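Local coordinates for protein UDP-N-acetylglucosamine pyrophosphorylase (Entamoeba histolytica, PDB 3OC9) that probably catalyses the formation of UDP-N-acetylglucosamine and diphosphate from UTP and N-acetyl-alpha-D-glucosamine 1-phosphate, at residues H53-F58 with H184-I189; F58-E63 with S334-S339; S67-T72 with W96-N101; T268-K273 with F313-L318. All blocks are in the same frame, centred on the assembly; numbering follows the deposited sequence.

Contact 1: residues H53-F58 with H184-I189; sequences HPKGMF and HNVDNI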
loop_
_atom_site.group_PDB
_atom_site.type_symbol
_atom_site.label_atom_id
_atom_site.label_comp_id
_atom_site.label_asym_id
_atom_site.label_seq_id
_atom_site.Cartn_x
_atom_site.Cartn_y
_atom_site.Cartn_z
ATOM N N HIS A 53 -14.668 -7.046 -10.255
ATOM C CA HIS A 53 -14.093 -8.019 -9.305
ATOM C C HIS A 53 -13.115 -7.251 -8.396
ATOM O O HIS A 53 -12.711 -6.135 -8.751
ATOM C CB HIS A 53 -13.336 -9.135 -10.050
ATOM C CG HIS A 53 -14.184 -9.936 -10.998
ATOM N ND1 HIS A 53 -15.035 -10.937 -10.574
ATOM C CD2 HIS A 53 -14.301 -9.892 -12.349
ATOM C CE1 HIS A 53 -15.646 -11.469 -11.621
ATOM N NE2 HIS A 53 -15.220 -10.851 -12.710
ATOM N N PRO A 54 -12.719 -7.832 -7.233
ATOM C CA PRO A 54 -11.747 -7.135 -6.359
ATOM C C PRO A 54 -10.448 -6.786 -7.099
ATOM O O PRO A 54 -9.949 -7.586 -7.885
ATOM C CB PRO A 54 -11.459 -8.160 -5.252
ATOM C CG PRO A 54 -12.628 -9.071 -5.256
ATOM C CD PRO A 54 -13.124 -9.135 -6.666
ATOM N N LYS A 55 -9.913 -5.594 -6.832
ATOM C CA LYS A 55 -8.772 -5.042 -7.577
ATOM C C LYS A 55 -7.526 -5.951 -7.623
ATOM O O LYS A 55 -6.814 -5.975 -8.625
ATOM C CB LYS A 55 -8.427 -3.644 -7.007
ATOM C CG LYS A 55 -7.225 -2.925 -7.638
ATOM C CD LYS A 55 -7.583 -2.287 -8.970
ATOM C CE LYS A 55 -6.702 -1.066 -9.268
ATOM N NZ LYS A 55 -7.135 0.173 -8.544
ATOM N N GLY A 56 -7.255 -6.696 -6.548
ATOM C CA GLY A 56 -6.089 -7.597 -6.519
ATOM C C GLY A 56 -6.081 -8.671 -7.614
ATOM O O GLY A 56 -5.022 -9.210 -7.973
ATOM N N MET A 57 -7.264 -8.989 -8.141
ATOM C CA MET A 57 -7.416 -10.027 -9.186
ATOM C C MET A 57 -7.127 -9.528 -10.621
ATOM O O MET A 57 -7.101 -10.335 -11.578
ATOM C CB MET A 57 -8.833 -10.665 -9.092
ATOM C CG MET A 57 -9.021 -11.537 -7.823
ATOM S SD MET A 57 -10.744 -12.029 -7.424
ATOM C CE MET A 57 -11.132 -13.097 -8.799
ATOM N N PHE A 58 -6.927 -8.213 -10.766
ATOM C CA PHE A 58 -6.685 -7.563 -12.088
ATOM C C PHE A 58 -5.377 -7.994 -12.724
ATOM O O PHE A 58 -4.330 -7.927 -12.082
ATOM C CB PHE A 58 -6.706 -6.024 -11.980
ATOM C CG PHE A 58 -6.559 -5.313 -13.333
ATOM C CD1 PHE A 58 -5.307 -4.878 -13.778
ATOM C CD2 PHE A 58 -7.667 -5.123 -14.165
ATOM C CE1 PHE A 58 -5.152 -4.230 -15.023
ATOM C CE2 PHE A 58 -7.530 -4.482 -15.431
ATOM C CZ PHE A 58 -6.261 -4.027 -15.840
ATOM N N HIS A 184 -0.023 -1.345 3.486
ATOM C CA HIS A 184 -0.074 -0.458 2.309
ATOM C C HIS A 184 -1.299 -0.624 1.401
ATOM O O HIS A 184 -2.046 -1.565 1.587
ATOM C CB HIS A 184 1.225 -0.564 1.509
ATOM C CG HIS A 184 1.428 -1.859 0.784
ATOM N ND1 HIS A 184 0.792 -2.163 -0.405
ATOM C CD2 HIS A 184 2.312 -2.863 0.999
ATOM C CE1 HIS A 184 1.229 -3.325 -0.855
ATOM N NE2 HIS A 184 2.163 -3.766 -0.025
ATOM N N ASN A 185 -1.472 0.261 0.409
ATOM C CA ASN A 185 -2.638 0.215 -0.501
ATOM C C ASN A 185 -2.378 -0.684 -1.711
ATOM O O ASN A 185 -1.228 -0.862 -2.115
ATOM C CB ASN A 185 -3.044 1.637 -0.941
ATOM N N VAL A 186 -3.439 -1.251 -2.281
ATOM C CA VAL A 186 -3.331 -2.235 -3.371
ATOM C C VAL A 186 -2.923 -1.634 -4.753
ATOM O O VAL A 186 -2.466 -2.359 -5.643
ATOM C CB VAL A 186 -4.660 -3.070 -3.466
ATOM C CG1 VAL A 186 -5.788 -2.269 -4.109
ATOM C CG2 VAL A 186 -4.426 -4.396 -4.197
ATOM N N ASP A 187 -3.021 -0.311 -4.892
ATOM C CA ASP A 187 -2.866 0.349 -6.199
ATOM C C ASP A 187 -1.404 0.623 -6.616
ATOM O O ASP A 187 -1.136 0.875 -7.797
ATOM C CB ASP A 187 -3.680 1.660 -6.228
ATOM C CG ASP A 187 -5.195 1.435 -6.093
ATOM O OD1 ASP A 187 -5.662 0.282 -6.183
ATOM O OD2 ASP A 187 -5.932 2.426 -5.906
ATOM N N ASN A 188 -0.461 0.608 -5.663
ATOM C CA ASN A 188 0.971 0.928 -5.987
ATOM C C ASN A 188 1.817 -0.291 -6.400
ATOM O O ASN A 188 2.268 -1.067 -5.558
ATOM C CB ASN A 188 1.636 1.688 -4.815
ATOM C CG ASN A 188 3.083 2.160 -5.112
ATOM O OD1 ASN A 188 3.684 1.877 -6.174
ATOM N ND2 ASN A 188 3.650 2.889 -4.142
ATOM N N ILE A 189 2.030 -0.443 -7.710
ATOM C CA ILE A 189 2.654 -1.644 -8.285
ATOM C C ILE A 189 4.146 -1.814 -7.861
ATOM O O ILE A 189 4.653 -2.941 -7.726
ATOM C CB ILE A 189 2.496 -1.626 -9.868
ATOM C CG1 ILE A 189 1.013 -1.402 -10.286
ATOM C CG2 ILE A 189 3.129 -2.857 -10.540
ATOM C CD1 ILE A 189 -0.033 -2.362 -9.647
#
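Lys55 NZ donates to Asp187 OD1 at 2.8 Å, closing a salt bridge. The ammonium lies well above the carboxylate plane, 62° out of it, and uses one oxygen instead of straddling both. Asp187 has two modelled conformers, so the pairing is firm only for the one described here. The same ammonium has a second acceptor in Leu336 O. Lower on the lysine chain, CG rests against Val186 CG1 at 3.9 Å. With CG anti to the backbone N (chi1 178°), the chain starts out across Val186; its bends at chi2 and chi4 then bring NZ to the acid. The other valine methyl, CG2, sits 4.3 Å from Gly56 CA.

Pro54 and Lys55 end a glycine-rich loop after strand 36-41, consistent with the nucleotidyltransferase signature of this family, while 184-189 leaves the neighbouring parallel strand 180-184 of the same sheet.

Further out, backbone bonds tie Lys55 to Gly44 and Gly56 to Ala42, and Met57 N closes a 3-10 turn on Pro54 O at 3.0 Å. At the start of the other segment, His184 ND1 donates to Asn185 O at 2.9 Å, and its NE2 is bonded to Asp193 OD1.

Contact 2: residues F58-E63 with S334-S339; sequences FVLPFE and SALKNS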
loop_
_atom_site.group_PDB
_atom_site.type_symbol
_atom_site.label_atom_id
_atom_site.label_comp_id
_atom_site.label_asym_id
_atom_site.label_seq_id
_atom_site.Cartn_x
_atom_site.Cartn_y
_atom_site.Cartn_z
ATOM N N PHE A 58 -6.927 -8.213 -10.766
ATOM C CA PHE A 58 -6.685 -7.563 -12.088
ATOM C C PHE A 58 -5.377 -7.994 -12.724
ATOM O O PHE A 58 -4.330 -7.927 -12.082
ATOM C CB PHE A 58 -6.706 -6.024 -11.980
ATOM C CG PHE A 58 -6.559 -5.313 -13.333
ATOM C CD1 PHE A 58 -5.307 -4.878 -13.778
ATOM C CD2 PHE A 58 -7.667 -5.123 -14.165
ATOM C CE1 PHE A 58 -5.152 -4.230 -15.023
ATOM C CE2 PHE A 58 -7.530 -4.482 -15.431
ATOM C CZ PHE A 58 -6.261 -4.027 -15.840
ATOM N N VAL A 59 -5.438 -8.429 -13.990
ATOM C CA VAL A 59 -4.261 -8.943 -14.708
ATOM C C VAL A 59 -3.540 -7.819 -15.487
ATOM O O VAL A 59 -4.088 -7.276 -16.454
ATOM C CB VAL A 59 -4.660 -10.104 -15.669
ATOM C CG1 VAL A 59 -3.423 -10.723 -16.377
ATOM C CG2 VAL A 59 -5.454 -11.181 -14.896
ATOM N N LEU A 60 -2.319 -7.482 -15.071
ATOM C CA LEU A 60 -1.519 -6.444 -15.754
ATOM C C LEU A 60 -1.058 -6.904 -17.159
ATOM O O LEU A 60 -0.468 -7.969 -17.290
ATOM C CB LEU A 60 -0.327 -6.050 -14.873
ATOM C CG LEU A 60 -0.797 -5.627 -13.464
ATOM C CD1 LEU A 60 0.225 -5.946 -12.362
ATOM C CD2 LEU A 60 -1.159 -4.158 -13.468
ATOM N N PRO A 61 -1.290 -6.081 -18.210
ATOM C CA PRO A 61 -0.920 -6.554 -19.562
ATOM C C PRO A 61 0.571 -6.415 -19.926
ATOM O O PRO A 61 0.905 -5.746 -20.911
ATOM C CB PRO A 61 -1.801 -5.690 -20.481
ATOM C CG PRO A 61 -1.938 -4.373 -19.714
ATOM C CD PRO A 61 -1.987 -4.780 -18.244
ATOM N N PHE A 62 1.447 -7.071 -19.164
ATOM C CA PHE A 62 2.872 -7.126 -19.465
ATOM C C PHE A 62 3.118 -8.166 -20.580
ATOM O O PHE A 62 2.173 -8.860 -21.007
ATOM C CB PHE A 62 3.707 -7.490 -18.221
ATOM C CG PHE A 62 3.568 -6.525 -17.049
ATOM C CD1 PHE A 62 3.430 -5.159 -17.250
ATOM C CD2 PHE A 62 3.618 -7.010 -15.737
ATOM C CE1 PHE A 62 3.329 -4.272 -16.152
ATOM C CE2 PHE A 62 3.512 -6.131 -14.630
ATOM C CZ PHE A 62 3.367 -4.760 -14.857
ATOM N N GLU A 63 4.363 -8.288 -21.037
ATOM C CA GLU A 63 4.715 -9.352 -22.007
ATOM C C GLU A 63 4.437 -10.744 -21.419
ATOM O O GLU A 63 4.039 -11.669 -22.144
ATOM C CB GLU A 63 6.165 -9.228 -22.499
ATOM C CG GLU A 63 6.462 -7.947 -23.333
ATOM C CD GLU A 63 5.659 -7.860 -24.624
ATOM O OE1 GLU A 63 5.544 -8.884 -25.327
ATOM O OE2 GLU A 63 5.135 -6.767 -24.933
ATOM N N SER A 334 4.371 4.178 -8.351
ATOM C CA SER A 334 3.632 4.275 -9.645
ATOM C C SER A 334 2.269 3.585 -9.494
ATOM O O SER A 334 2.214 2.358 -9.389
ATOM C CB SER A 334 4.442 3.659 -10.805
ATOM O OG SER A 334 3.837 3.927 -12.082
ATOM N N ALA A 335 1.181 4.370 -9.453
ATOM C CA ALA A 335 -0.157 3.837 -9.092
ATOM C C ALA A 335 -1.017 3.463 -10.300
ATOM O O ALA A 335 -0.926 4.118 -11.335
ATOM C CB ALA A 335 -0.910 4.813 -8.225
ATOM N N LEU A 336 -1.859 2.438 -10.141
ATOM C CA LEU A 336 -2.877 2.061 -11.162
ATOM C C LEU A 336 -4.283 2.406 -10.669
ATOM O O LEU A 336 -4.800 1.751 -9.742
ATOM C CB LEU A 336 -2.798 0.569 -11.522
ATOM C CG LEU A 336 -3.872 0.050 -12.510
ATOM C CD1 LEU A 336 -3.766 0.730 -13.884
ATOM C CD2 LEU A 336 -3.846 -1.493 -12.662
ATOM N N LYS A 337 -4.895 3.428 -11.285
ATOM C CA LYS A 337 -6.194 3.969 -10.846
ATOM C C LYS A 337 -7.252 4.142 -11.956
ATOM O O LYS A 337 -8.460 4.046 -11.680
ATOM C CB LYS A 337 -6.008 5.294 -10.105
ATOM C CG LYS A 337 -5.318 5.137 -8.753
ATOM C CD LYS A 337 -4.997 6.464 -8.099
ATOM C CE LYS A 337 -4.830 6.283 -6.597
ATOM N NZ LYS A 337 -6.151 5.986 -5.948
ATOM N N ASN A 338 -6.798 4.392 -13.187
ATOM C CA ASN A 338 -7.681 4.763 -14.310
ATOM C C ASN A 338 -7.565 3.830 -15.533
ATOM O O ASN A 338 -6.542 3.153 -15.735
ATOM C CB ASN A 338 -7.378 6.210 -14.766
ATOM C CG ASN A 338 -7.488 7.236 -13.646
ATOM O OD1 ASN A 338 -8.502 7.313 -12.934
ATOM N ND2 ASN A 338 -6.439 8.057 -13.496
ATOM N N SER A 339 -8.614 3.798 -16.360
ATOM C CA SER A 339 -8.552 3.165 -17.678
ATOM C C SER A 339 -7.720 4.031 -18.637
ATOM O O SER A 339 -7.282 5.123 -18.268
ATOM C CB SER A 339 -9.969 2.984 -18.254
ATOM O OG SER A 339 -10.547 4.244 -18.555
#
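Leu336 lays its CD2 methyl obliquely against the Phe58 ring, 3.8 Å from CE1, with ring atom CD1 almost as near. The same methyl meets Leu60 CD2 at 3.9 Å, and thus this one carbon makes both contacts between the two segments. They join a short antiparallel hairpin, strands 59-60 and 66-67, to the irregular linker that runs from helix 329-332 to helix 347-364.

The side chains approach differently. Phe58 and Leu336 lie at about a right angle, whereas Leu60 and Leu336 pass alongside with their chains running in opposite directions. A chi1 of 176° sends the Leu336 chain off opposite its own amide nitrogen, an extended start that carries CD2 over to the hairpin.

The backbones stay apart, with 9.8 Å between the nearest CA atoms, those of Leu60 and Leu336; the side chains alone bridge the gap. Val347 of helix 347-364 also packs on Leu336, and Ile68 and Met71 of helix 68-87 pack on Leu60, which places the contact between two helices. Beyond the methyls, the linker is pinned by Asn338, whose OD1 is bonded to Arg48 NE and whose ND2 is bonded to Phe344 O.

The hairpin chain then turns sharply at Pro61, the centre of an inverse gamma turn closed by Phe62 N to Leu60 O at 2.8 Å. Just past the turn, the Phe62 ring has Leu60 CB 3.8 Å above one face, offset toward the rim.

Contact 3: residues S67-T72 with W96-N101; sequences SIFQMT and WFLMTN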
loop_
_atom_site.group_PDB
_atom_site.type_symbol
_atom_site.label_atom_id
_atom_site.label_comp_id
_atom_site.label_asym_id
_atom_site.label_seq_id
_atom_site.Cartn_x
_atom_site.Cartn_y
_atom_site.Cartn_z
ATOM N N SER A 67 -1.356 -11.098 -12.305
ATOM C CA SER A 67 -2.254 -10.289 -11.462
ATOM C C SER A 67 -1.481 -9.516 -10.385
ATOM O O SER A 67 -0.337 -9.864 -10.064
ATOM C CB SER A 67 -3.328 -11.151 -10.772
ATOM O OG SER A 67 -2.767 -12.002 -9.776
ATOM N N ILE A 68 -2.128 -8.493 -9.823
ATOM C CA ILE A 68 -1.555 -7.718 -8.691
ATOM C C ILE A 68 -1.260 -8.657 -7.499
ATOM O O ILE A 68 -0.164 -8.602 -6.902
ATOM C CB ILE A 68 -2.492 -6.522 -8.287
ATOM C CG1 ILE A 68 -2.607 -5.489 -9.440
ATOM C CG2 ILE A 68 -2.025 -5.851 -6.983
ATOM C CD1 ILE A 68 -3.717 -4.429 -9.243
ATOM N N PHE A 69 -2.222 -9.524 -7.157
ATOM C CA PHE A 69 -2.015 -10.528 -6.088
ATOM C C PHE A 69 -0.805 -11.450 -6.357
ATOM O O PHE A 69 -0.058 -11.765 -5.412
ATOM C CB PHE A 69 -3.266 -11.404 -5.838
ATOM C CG PHE A 69 -4.390 -10.746 -5.010
ATOM C CD1 PHE A 69 -4.133 -9.803 -4.008
ATOM C CD2 PHE A 69 -5.717 -11.157 -5.206
ATOM C CE1 PHE A 69 -5.190 -9.244 -3.243
ATOM C CE2 PHE A 69 -6.775 -10.619 -4.443
ATOM C CZ PHE A 69 -6.508 -9.649 -3.471
ATOM N N GLN A 70 -0.615 -11.894 -7.614
ATOM C CA GLN A 70 0.559 -12.724 -7.984
ATOM C C GLN A 70 1.914 -11.977 -7.795
ATOM O O GLN A 70 2.881 -12.591 -7.322
ATOM C CB GLN A 70 0.447 -13.304 -9.423
ATOM C CG GLN A 70 1.676 -14.191 -9.829
ATOM C CD GLN A 70 1.488 -14.971 -11.152
ATOM O OE1 GLN A 70 0.436 -14.900 -11.804
ATOM N NE2 GLN A 70 2.519 -15.733 -11.537
ATOM N N MET A 71 1.982 -10.692 -8.183
ATOM C CA MET A 71 3.170 -9.826 -7.959
ATOM C C MET A 71 3.591 -9.807 -6.474
ATOM O O MET A 71 4.772 -10.035 -6.115
ATOM C CB MET A 71 2.894 -8.367 -8.388
ATOM C CG MET A 71 2.190 -8.126 -9.730
ATOM S SD MET A 71 3.239 -7.458 -11.029
ATOM C CE MET A 71 3.995 -8.970 -11.614
ATOM N N THR A 72 2.616 -9.502 -5.605
ATOM C CA THR A 72 2.842 -9.487 -4.144
ATOM C C THR A 72 3.327 -10.856 -3.617
ATOM O O THR A 72 4.293 -10.924 -2.846
ATOM C CB THR A 72 1.574 -8.976 -3.362
ATOM O OG1 THR A 72 1.138 -7.724 -3.919
ATOM C CG2 THR A 72 1.874 -8.800 -1.847
ATOM N N TRP A 96 0.690 -12.996 5.992
ATOM C CA TRP A 96 0.013 -11.949 5.184
ATOM C C TRP A 96 -1.473 -11.881 5.572
ATOM O O TRP A 96 -2.206 -12.871 5.396
ATOM C CB TRP A 96 0.171 -12.269 3.673
ATOM C CG TRP A 96 -0.433 -11.280 2.658
ATOM C CD1 TRP A 96 -0.981 -10.027 2.913
ATOM C CD2 TRP A 96 -0.526 -11.470 1.236
ATOM N NE1 TRP A 96 -1.406 -9.450 1.720
ATOM C CE2 TRP A 96 -1.140 -10.309 0.687
ATOM C CE3 TRP A 96 -0.147 -12.511 0.373
ATOM C CZ2 TRP A 96 -1.384 -10.161 -0.694
ATOM C CZ3 TRP A 96 -0.385 -12.365 -1.018
ATOM C CH2 TRP A 96 -0.993 -11.187 -1.531
ATOM N N PHE A 97 -1.900 -10.725 6.105
ATOM C CA PHE A 97 -3.293 -10.511 6.561
ATOM C C PHE A 97 -4.002 -9.613 5.517
ATOM O O PHE A 97 -3.549 -8.484 5.253
ATOM C CB PHE A 97 -3.286 -9.894 7.989
ATOM C CG PHE A 97 -2.491 -10.718 8.991
ATOM C CD1 PHE A 97 -3.051 -11.876 9.569
ATOM C CD2 PHE A 97 -1.189 -10.362 9.338
ATOM C CE1 PHE A 97 -2.308 -12.673 10.464
ATOM C CE2 PHE A 97 -0.433 -11.143 10.246
ATOM C CZ PHE A 97 -1.004 -12.308 10.812
ATOM N N LEU A 98 -5.095 -10.129 4.932
ATOM C CA LEU A 98 -5.788 -9.452 3.826
ATOM C C LEU A 98 -7.187 -9.038 4.246
ATOM O O LEU A 98 -8.044 -9.892 4.499
ATOM C CB LEU A 98 -5.880 -10.362 2.591
ATOM C CG LEU A 98 -4.595 -10.669 1.842
ATOM C CD1 LEU A 98 -4.020 -11.955 2.388
ATOM C CD2 LEU A 98 -4.883 -10.793 0.335
ATOM N N MET A 99 -7.418 -7.722 4.322
ATOM C CA MET A 99 -8.739 -7.196 4.772
ATOM C C MET A 99 -9.787 -7.182 3.653
ATOM O O MET A 99 -9.556 -6.610 2.576
ATOM C CB MET A 99 -8.607 -5.789 5.397
ATOM C CG MET A 99 -9.893 -5.294 6.100
ATOM S SD MET A 99 -9.694 -3.804 7.152
ATOM C CE MET A 99 -9.408 -2.551 5.927
ATOM N N THR A 100 -10.919 -7.841 3.932
ATOM C CA THR A 100 -12.022 -7.925 2.971
ATOM C C THR A 100 -13.357 -7.663 3.695
ATOM O O THR A 100 -13.375 -6.945 4.708
ATOM C CB THR A 100 -12.008 -9.254 2.142
ATOM O OG1 THR A 100 -13.046 -9.222 1.153
ATOM C CG2 THR A 100 -12.181 -10.476 3.024
ATOM N N ASN A 101 -14.468 -8.174 3.174
ATOM C CA ASN A 101 -15.788 -8.008 3.836
ATOM C C ASN A 101 -16.680 -9.231 3.578
ATOM O O ASN A 101 -16.289 -10.130 2.821
ATOM C CB ASN A 101 -16.458 -6.681 3.406
ATOM C CG ASN A 101 -16.757 -6.624 1.906
ATOM O OD1 ASN A 101 -17.559 -7.404 1.389
ATOM N ND2 ASN A 101 -16.111 -5.698 1.205
#
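Thr72 sets its CG2 methyl over one face of the Trp96 indole, 4.0 Å from the centroid of the six-membered ring and 26° off its normal, a CH-pi contact. This is the tight part: CG2 is 3.7 Å from Trp96 CZ2, and the side chains meet at about a right angle. Leu98 CD1 lies 3.5 Å above the opposite face, in the one of its two conformers described here. A chi1 of -178° swings the indole away from its own backbone N, toward the helix. Its NE1 is bonded to Thr40 OG1 of strand 36-41.

Strands 36-41 and 95-100 are parallel neighbours joined through helix 68-87, the beta-alpha-beta crossover of a Rossmann-like sheet. The segment axes of helix and returning strand run nearly antiparallel, at 159°, and are 13.0 Å apart.

Phe69 CE1 touches Leu98 CD2 at 3.9 Å, again for that conformer. Looser is Phe69 CD1, 4.2 Å from Trp96 CH2; Phe69 O approaches the indole edge near its plane. The solvent side is the helix flank turned from the strand, where partly exposed Gln70 points away; its backbone N donates to the N-cap oxygen, Ser67 OG, at 3.1 Å.

Contact 4: residues T268-K273 with F313-L318; sequences TSFLEK and FDVFPL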
loop_
_atom_site.group_PDB
_atom_site.type_symbol
_atom_site.label_atom_id
_atom_site.label_comp_id
_atom_site.label_asym_id
_atom_site.label_seq_id
_atom_site.Cartn_x
_atom_site.Cartn_y
_atom_site.Cartn_z
ATOM N N THR A 268 3.642 -4.030 17.164
ATOM C CA THR A 268 2.473 -4.810 17.631
ATOM C C THR A 268 1.851 -4.146 18.876
ATOM O O THR A 268 0.616 -4.069 19.006
ATOM C CB THR A 268 2.850 -6.318 17.850
ATOM O OG1 THR A 268 3.308 -6.878 16.608
ATOM C CG2 THR A 268 1.649 -7.126 18.350
ATOM N N SER A 269 2.707 -3.638 19.766
ATOM C CA SER A 269 2.239 -2.901 20.950
ATOM C C SER A 269 1.411 -1.670 20.549
ATOM O O SER A 269 0.392 -1.354 21.202
ATOM C CB SER A 269 3.420 -2.494 21.840
ATOM O OG SER A 269 2.975 -1.802 22.996
ATOM N N PHE A 270 1.826 -0.974 19.476
ATOM C CA PHE A 270 1.038 0.182 19.003
ATOM C C PHE A 270 -0.332 -0.246 18.430
ATOM O O PHE A 270 -1.354 0.397 18.723
ATOM C CB PHE A 270 1.802 1.121 18.017
ATOM C CG PHE A 270 0.958 2.308 17.565
ATOM C CD1 PHE A 270 0.307 2.289 16.339
ATOM C CD2 PHE A 270 0.753 3.411 18.418
ATOM C CE1 PHE A 270 -0.531 3.361 15.948
ATOM C CE2 PHE A 270 -0.072 4.487 18.038
ATOM C CZ PHE A 270 -0.703 4.471 16.800
ATOM N N LEU A 271 -0.357 -1.327 17.643
ATOM C CA LEU A 271 -1.626 -1.868 17.117
ATOM C C LEU A 271 -2.604 -2.228 18.260
ATOM O O LEU A 271 -3.814 -2.020 18.134
ATOM C CB LEU A 271 -1.389 -3.094 16.197
ATOM C CG LEU A 271 -0.665 -2.843 14.854
ATOM C CD1 LEU A 271 -0.417 -4.165 14.142
ATOM C CD2 LEU A 271 -1.420 -1.869 13.941
ATOM N N GLU A 272 -2.075 -2.741 19.372
ATOM C CA GLU A 272 -2.918 -3.009 20.568
ATOM C C GLU A 272 -3.574 -1.736 21.132
ATOM O O GLU A 272 -4.784 -1.759 21.473
ATOM C CB GLU A 272 -2.143 -3.816 21.636
ATOM C CG GLU A 272 -1.808 -5.249 21.172
ATOM C CD GLU A 272 -0.845 -6.015 22.079
ATOM O OE1 GLU A 272 0.169 -5.436 22.547
ATOM O OE2 GLU A 272 -1.091 -7.223 22.303
ATOM N N LYS A 273 -2.814 -0.631 21.196
ATOM C CA LYS A 273 -3.374 0.685 21.614
ATOM C C LYS A 273 -4.394 1.224 20.621
ATOM O O LYS A 273 -5.470 1.697 21.012
ATOM C CB LYS A 273 -2.271 1.741 21.830
ATOM C CG LYS A 273 -1.239 1.405 22.883
ATOM C CD LYS A 273 -0.284 2.601 23.120
ATOM C CE LYS A 273 0.636 2.370 24.329
ATOM N NZ LYS A 273 1.471 1.120 24.200
ATOM N N PHE A 313 -5.485 7.131 9.067
ATOM C CA PHE A 313 -4.463 8.143 9.428
ATOM C C PHE A 313 -4.864 9.070 10.576
ATOM O O PHE A 313 -4.012 9.768 11.157
ATOM C CB PHE A 313 -3.911 8.902 8.188
ATOM C CG PHE A 313 -4.977 9.462 7.272
ATOM C CD1 PHE A 313 -5.332 8.783 6.102
ATOM C CD2 PHE A 313 -5.626 10.668 7.577
ATOM C CE1 PHE A 313 -6.324 9.287 5.245
ATOM C CE2 PHE A 313 -6.619 11.194 6.717
ATOM C CZ PHE A 313 -6.973 10.494 5.552
ATOM N N ASP A 314 -6.151 9.065 10.958
ATOM C CA ASP A 314 -6.550 9.788 12.179
ATOM C C ASP A 314 -6.012 9.151 13.472
ATOM O O ASP A 314 -6.158 9.743 14.546
ATOM C CB ASP A 314 -8.092 9.978 12.263
ATOM C CG ASP A 314 -8.621 11.021 11.264
ATOM O OD1 ASP A 314 -7.922 12.035 10.984
ATOM O OD2 ASP A 314 -9.762 10.840 10.752
ATOM N N VAL A 315 -5.374 7.973 13.361
ATOM C CA VAL A 315 -4.708 7.321 14.512
ATOM C C VAL A 315 -3.295 7.882 14.808
ATOM O O VAL A 315 -2.790 7.722 15.925
ATOM C CB VAL A 315 -4.687 5.755 14.404
ATOM C CG1 VAL A 315 -3.447 5.238 13.661
ATOM C CG2 VAL A 315 -4.777 5.127 15.810
ATOM N N PHE A 316 -2.701 8.581 13.836
ATOM C CA PHE A 316 -1.308 9.082 13.985
ATOM C C PHE A 316 -1.016 9.902 15.277
ATOM O O PHE A 316 0.055 9.710 15.885
ATOM C CB PHE A 316 -0.797 9.851 12.727
ATOM C CG PHE A 316 -0.606 9.004 11.450
ATOM C CD1 PHE A 316 -0.799 7.611 11.407
ATOM C CD2 PHE A 316 -0.208 9.660 10.266
ATOM C CE1 PHE A 316 -0.606 6.881 10.179
ATOM C CE2 PHE A 316 -0.012 8.938 9.027
ATOM C CZ PHE A 316 -0.195 7.551 8.995
ATOM N N PRO A 317 -1.942 10.808 15.710
ATOM C CA PRO A 317 -1.612 11.613 16.920
ATOM C C PRO A 317 -1.614 10.839 18.266
ATOM O O PRO A 317 -1.167 11.381 19.304
ATOM C CB PRO A 317 -2.654 12.754 16.913
ATOM C CG PRO A 317 -3.686 12.385 15.888
ATOM C CD PRO A 317 -3.125 11.322 14.980
ATOM N N LEU A 318 -2.082 9.586 18.247
ATOM C CA LEU A 318 -1.989 8.708 19.433
ATOM C C LEU A 318 -0.533 8.331 19.785
ATOM O O LEU A 318 -0.193 8.114 20.964
ATOM C CB LEU A 318 -2.855 7.444 19.235
ATOM C CG LEU A 318 -2.941 6.380 20.354
ATOM C CD1 LEU A 318 -3.573 6.936 21.628
ATOM C CD2 LEU A 318 -3.721 5.164 19.875
#
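Phe270 points the end of its ring at the 3-10 turn 313-318, meeting two residues there in different ways. Val315 O lies at the ring's edge, in its plane, 4.0 Å from CZ. The Val315 side chain comes from the direction opposite to the phenylalanine, and its CG1 stops 4.2 Å from Phe270 CE1. Leu318 approaches on a slant: its CD2 methyl comes obliquely to the ring, 4.1 Å from CE2. The ring is therefore flanked at CE1 by the valine and at CE2 by the leucine.

The Phe270 ring is carried out from the helix by a chi1 of -179°, which places CG across from the residue's own nitrogen. Leu318 starts the same way, and its CD2 also reaches the helix backbone, 4.0 Å from Lys273 O. The Lys273 side chain begins toward the turn, with CB 4.2 Å from that methyl, but the rest of the chain turns off elsewhere.

Behind this interface Ile209 touches both Phe270 and Phe316, and Ala319 adds to the wall around Phe270. The side-chain contacts are apolar, and two backbone oxygens, of Val315 and Lys273, border them. Phe270 and Val315 are buried, Leu318 and Lys273 more peripheral. The arrangement is that of connections packed beside a mixed sheet: helix 268-274 directly follows strand 263-267, and the 3-10 turn leads into strand 322-326, with strand 209-215 paired to both.

Overall arrangement
Contacts 1, 2 and 3 form one cluster, with centres 7 to 15 Å apart. Segment 53-58 supplies contact 1 and shares Phe58 with contact 2; backbone bonds from Phe69 N to Gly56 O and from Ile68 N to Phe58 O join it to the helix of contact 3. Leu336 N donates to Asp187 O, linking the far sides of contacts 1 and 2. Contact 4 stands apart, its centre about 23 Å from that of contact 3. Along the chain, contacts 1 and 2 interleave, while contacts 3 and 4 fall within the span of contact 2. Contacts 1 to 3 thus gather round the glycine-rich loop that in this family probably serves nucleotide binding, while contact 4 packs connections beside a farther part of the same mixed sheet.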